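Local coordinates for protein succinyl-CoA ligase (ADP-forming) subunit alpha (Methanosaeta concilii, PDB 6HXI) that belongs to the CoA-ligase family, carries a citrate synthase-like region toward its C-terminus, and binds coenzyme A, at residues B[96-99]-B[100-103]; B[375-379]-B[380-384]. All coordinates share one frame; numbering follows the deposited sequence.

Contact 1. Residues B[96-99]-B[100-103]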
loop_
_atom_site.group_PDB
_atom_site.type_symbol
_atom_site.label_atom_id
_atom_site.label_comp_id
_atom_site.label_asym_id
_atom_site.label_seq_id
_atom_site.Cartn_x
_atom_site.Cartn_y
_atom_site.Cartn_z
ATOM N N THR B 96 -15.861 9.563 42.893
ATOM C CA THR B 96 -14.911 10.571 42.404
ATOM C C THR B 96 -14.794 11.760 43.379
ATOM O O THR B 96 -13.676 12.191 43.651
ATOM C CB THR B 96 -15.242 10.964 40.951
ATOM O OG1 THR B 96 -16.544 11.553 40.908
ATOM C CG2 THR B 96 -15.179 9.742 39.982
ATOM N N THR B 97 -15.909 12.233 43.953
ATOM C CA THR B 97 -15.874 13.323 44.952
ATOM C C THR B 97 -15.137 12.873 46.215
ATOM O O THR B 97 -14.298 13.612 46.734
ATOM C CB THR B 97 -17.277 13.824 45.307
ATOM O OG1 THR B 97 -17.945 14.219 44.107
ATOM C CG2 THR B 97 -17.240 14.984 46.292
ATOM N N MET B 98 -15.431 11.642 46.672
ATOM C CA MET B 98 -14.813 11.053 47.841
ATOM C C MET B 98 -13.310 10.908 47.644
ATOM O O MET B 98 -12.543 11.273 48.543
ATOM C CB MET B 98 -15.500 9.735 48.237
ATOM C CG MET B 98 -16.917 9.925 48.799
ATOM S SD MET B 98 -16.984 10.816 50.370
ATOM C CE MET B 98 -16.344 9.535 51.507
ATOM N N GLU B 99 -12.891 10.466 46.445
ATOM C CA GLU B 99 -11.467 10.359 46.101
ATOM C C GLU B 99 -10.787 11.742 46.096
ATOM O O GLU B 99 -9.710 11.886 46.661
ATOM C CB GLU B 99 -11.288 9.633 44.763
ATOM C CG GLU B 99 -9.876 9.122 44.527
ATOM C CD GLU B 99 -9.676 8.349 43.235
ATOM O OE1 GLU B 99 -8.639 7.655 43.116
ATOM O OE2 GLU B 99 -10.562 8.423 42.350
ATOM N N ALA B 100 -11.430 12.761 45.506
ATOM C CA ALA B 100 -10.887 14.118 45.498
ATOM C C ALA B 100 -10.775 14.699 46.922
ATOM O O ALA B 100 -9.774 15.357 47.226
ATOM C CB ALA B 100 -11.744 15.020 44.631
ATOM N N LEU B 101 -11.796 14.445 47.798
ATOM C CA LEU B 101 -11.820 14.931 49.192
ATOM C C LEU B 101 -10.692 14.287 50.037
ATOM O O LEU B 101 -10.158 14.922 50.944
ATOM C CB LEU B 101 -13.205 14.700 49.855
ATOM C CG LEU B 101 -14.410 15.552 49.380
ATOM C CD1 LEU B 101 -15.712 15.069 50.017
ATOM C CD2 LEU B 101 -14.234 17.043 49.701
ATOM N N LYS B 102 -10.318 13.050 49.715
ATOM C CA LYS B 102 -9.233 12.324 50.381
ATOM C C LYS B 102 -7.837 12.876 49.995
ATOM O O LYS B 102 -6.867 12.618 50.703
ATOM C CB LYS B 102 -9.357 10.800 50.160
ATOM C CG LYS B 102 -10.485 10.183 50.999
ATOM C CD LYS B 102 -11.061 8.903 50.393
ATOM C CE LYS B 102 -12.379 8.511 51.034
ATOM N NZ LYS B 102 -12.998 7.327 50.370
ATOM N N GLU B 103 -7.753 13.660 48.902
ATOM C CA GLU B 103 -6.522 14.316 48.449
ATOM C C GLU B 103 -6.252 15.518 49.342
ATOM O O GLU B 103 -7.126 16.378 49.470
ATOM C CB GLU B 103 -6.634 14.790 46.982
ATOM C CG GLU B 103 -6.543 13.689 45.948
ATOM C CD GLU B 103 -5.278 12.853 45.971
ATOM O OE1 GLU B 103 -4.173 13.425 46.134
ATOM O OE2 GLU B 103 -5.403 11.613 45.846
HETATM O O HOH W 1 -7.462 10.405 47.133
#

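Contact 2. Residues B[375-379]-B[380-384]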
loop_
_atom_site.group_PDB
_atom_site.type_symbol
_atom_site.label_atom_id
_atom_site.label_comp_id
_atom_site.label_asym_id
_atom_site.label_seq_id
_atom_site.Cartn_x
_atom_site.Cartn_y
_atom_site.Cartn_z
ATOM N N SER B 375 -31.758 1.075 3.168
ATOM C CA SER B 375 -32.853 0.147 3.488
ATOM C C SER B 375 -33.597 -0.244 2.238
ATOM O O SER B 375 -33.956 -1.402 2.134
ATOM C CB SER B 375 -33.806 0.728 4.535
ATOM O OG SER B 375 -34.429 1.924 4.085
ATOM N N ASP B 376 -33.757 0.676 1.250
ATOM C CA ASP B 376 -34.359 0.369 -0.045
ATOM C C ASP B 376 -33.462 -0.535 -0.910
ATOM O O ASP B 376 -33.971 -1.407 -1.598
ATOM C CB ASP B 376 -34.751 1.652 -0.789
ATOM C CG ASP B 376 -35.931 2.400 -0.188
ATOM O OD1 ASP B 376 -36.659 1.808 0.669
ATOM O OD2 ASP B 376 -36.146 3.563 -0.574
ATOM N N VAL B 377 -32.126 -0.355 -0.854
ATOM C CA VAL B 377 -31.156 -1.174 -1.591
ATOM C C VAL B 377 -31.265 -2.646 -1.135
ATOM O O VAL B 377 -31.383 -3.575 -1.961
ATOM C CB VAL B 377 -29.731 -0.607 -1.390
ATOM C CG1 VAL B 377 -28.685 -1.522 -2.007
ATOM C CG2 VAL B 377 -29.611 0.803 -1.969
ATOM N N LEU B 378 -31.335 -2.831 0.194
ATOM C CA LEU B 378 -31.414 -4.154 0.817
ATOM C C LEU B 378 -32.789 -4.752 0.799
ATOM O O LEU B 378 -32.906 -5.951 0.521
ATOM C CB LEU B 378 -30.855 -4.090 2.232
ATOM C CG LEU B 378 -29.407 -3.614 2.336
ATOM C CD1 LEU B 378 -29.110 -3.218 3.735
ATOM C CD2 LEU B 378 -28.506 -4.691 1.904
ATOM N N ASP B 379 -33.862 -3.918 0.988
ATOM C CA ASP B 379 -35.214 -4.477 0.883
ATOM C C ASP B 379 -35.487 -4.957 -0.530
ATOM O O ASP B 379 -36.215 -5.930 -0.683
ATOM C CB ASP B 379 -36.303 -3.474 1.323
ATOM C CG ASP B 379 -36.352 -3.147 2.797
ATOM O OD1 ASP B 379 -35.657 -3.840 3.590
ATOM O OD2 ASP B 379 -37.054 -2.161 3.168
ATOM N N ARG B 380 -34.851 -4.334 -1.559
ATOM C CA ARG B 380 -35.055 -4.715 -2.956
ATOM C C ARG B 380 -34.122 -5.799 -3.424
ATOM O O ARG B 380 -34.185 -6.204 -4.589
ATOM C CB ARG B 380 -35.027 -3.502 -3.889
ATOM C CG ARG B 380 -36.341 -2.681 -3.792
ATOM C CD ARG B 380 -36.124 -1.203 -4.090
ATOM N NE ARG B 380 -35.926 -0.920 -5.514
ATOM C CZ ARG B 380 -36.822 -0.310 -6.287
ATOM N NH1 ARG B 380 -36.560 -0.086 -7.567
ATOM N NH2 ARG B 380 -37.987 0.087 -5.783
ATOM N N LYS B 381 -33.259 -6.305 -2.525
ATOM C CA LYS B 381 -32.314 -7.389 -2.838
ATOM C C LYS B 381 -31.468 -7.085 -4.070
ATOM O O LYS B 381 -31.230 -7.958 -4.893
ATOM C CB LYS B 381 -33.040 -8.731 -2.978
ATOM C CG LYS B 381 -34.012 -9.047 -1.859
ATOM C CD LYS B 381 -33.381 -9.510 -0.554
ATOM C CE LYS B 381 -34.455 -9.747 0.483
ATOM N NZ LYS B 381 -35.269 -10.956 0.149
ATOM N N MET B 382 -31.015 -5.825 -4.189
ATOM C CA MET B 382 -30.148 -5.341 -5.272
ATOM C C MET B 382 -28.836 -6.110 -5.346
ATOM O O MET B 382 -28.243 -6.209 -6.416
ATOM C CB MET B 382 -29.899 -3.823 -5.129
ATOM C CG MET B 382 -31.183 -3.026 -5.472
ATOM S SD MET B 382 -30.887 -1.253 -5.649
ATOM C CE MET B 382 -29.843 -1.253 -7.132
ATOM N N GLY B 383 -28.429 -6.674 -4.220
ATOM C CA GLY B 383 -27.229 -7.480 -4.123
ATOM C C GLY B 383 -25.964 -6.647 -4.241
ATOM O O GLY B 383 -26.017 -5.441 -4.495
ATOM N N ILE B 384 -24.815 -7.319 -4.142
ATOM C CA ILE B 384 -23.516 -6.703 -4.253
ATOM C C ILE B 384 -23.359 -6.063 -5.637
ATOM O O ILE B 384 -22.865 -4.941 -5.714
ATOM C CB ILE B 384 -22.369 -7.691 -3.874
ATOM C CG1 ILE B 384 -22.469 -8.086 -2.372
ATOM C CG2 ILE B 384 -20.993 -7.097 -4.162
ATOM C CD1 ILE B 384 -21.705 -9.348 -1.993
#

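Contact 1. Residues B[96-99]-B[100-103]
M98 bends at chi2 (-65°) and again at chi3, and the bends bring its CE back to the extended chain of K102, one turn later on helix 93-102. M98 CE comes within 4.1 Å of K102 CE. The stem of the lysine lies against the M98 carbonyl, with K102 CD 3.4 Å from M98 O. On another side of the helix, T97 holds CG2 trans to its backbone N. This methyl lies alongside L101 CD1 at 4.0 Å, and the two side chains point the same way. Both rest on V109 of strand 108-111, and L101 also touches T127 of helix 118-130. T97 OG1 is hydrogen-bonded elsewhere, to A93 O and N86 ND2.

Regular backbone bonds join the turns. L101 N donates to T97 O at 2.8 Å, and A100 N donates to T96 O at 3.0 Å. K102 N still bonds M98 O, while E103 N turns to A100 O. Both make only weak bonds to E99 O. A water donates to both E99 O, at 2.7 Å, and E103 OE2, also at 2.7 Å. Toward the sheet of this beta-alpha-beta unit, apolar packing on V109 is mixed with buried threonine hydroxyls, which N86 and carbonyls one turn earlier satisfy. At the last turn, water supplements the weak backbone bonds to the E99 carbonyl and ties it to the E103 carboxylate.

Contact 2. Residues B[375-379]-B[380-384]
V377 and M382 are joined by backbone and by side chain where helix 374-379 ends. Three backbone hydrogen bonds close the turn. M382 N donates to V377 O at 3.2 Å, nearly straight (166° at the hydrogen) and almost in line with the carbonyl. K381 N donates to L378 O at 3.1 Å, but comes from well above the carbonyl plane. R380 N reaches D376 O at 3.1 Å, also from above the plane.

The apolar contact lies between V377 and M382, which cross at about a right angle. V377 CG1 meets M382 CB at 4.1 Å, and M382 SD lies 4.1 Å from V377 CA. V377 also touches V387 and L390 of helix 383-393, and M382 shares L390.

The long charged chains meet the turn through their carbon stems. R380 CD lies 3.3 Å from D376 O, and the chain then bends at chi3 (75°). Its NH1 forms a salt bridge with E396, which probably offsets the nearby charge of K372. K381 CD passes 3.7 Å from L378 O.

At the subunit interface, L378 packs on Q410 and D379 on L504, both of the second subunit.

K381 has a positive phi of 53°, a conformation more often taken by glycine. Together with the two bonds from K381 N and M382 N into the last turn, this makes a Schellman motif. The V377-M382 contact is the hydrophobic pairing that commonly accompanies this helix ending.

Both contacts are local and lie near the C-terminal end of a helix, on opposite sides of the chain's centre with their own centres about 55 Å apart. Contact 1 stays within one helix of a beta-alpha-beta unit, not far from bound coenzyme A. Half of its residues are buried, and no other chain touches it. Contact 2 passes from helix 374-379 into helix 383-393, is more exposed, and borders the second subunit. Their endings differ. Water assists the last turn of contact 1, while contact 2 finishes in a defined Schellman cap with an apolar pair alongside.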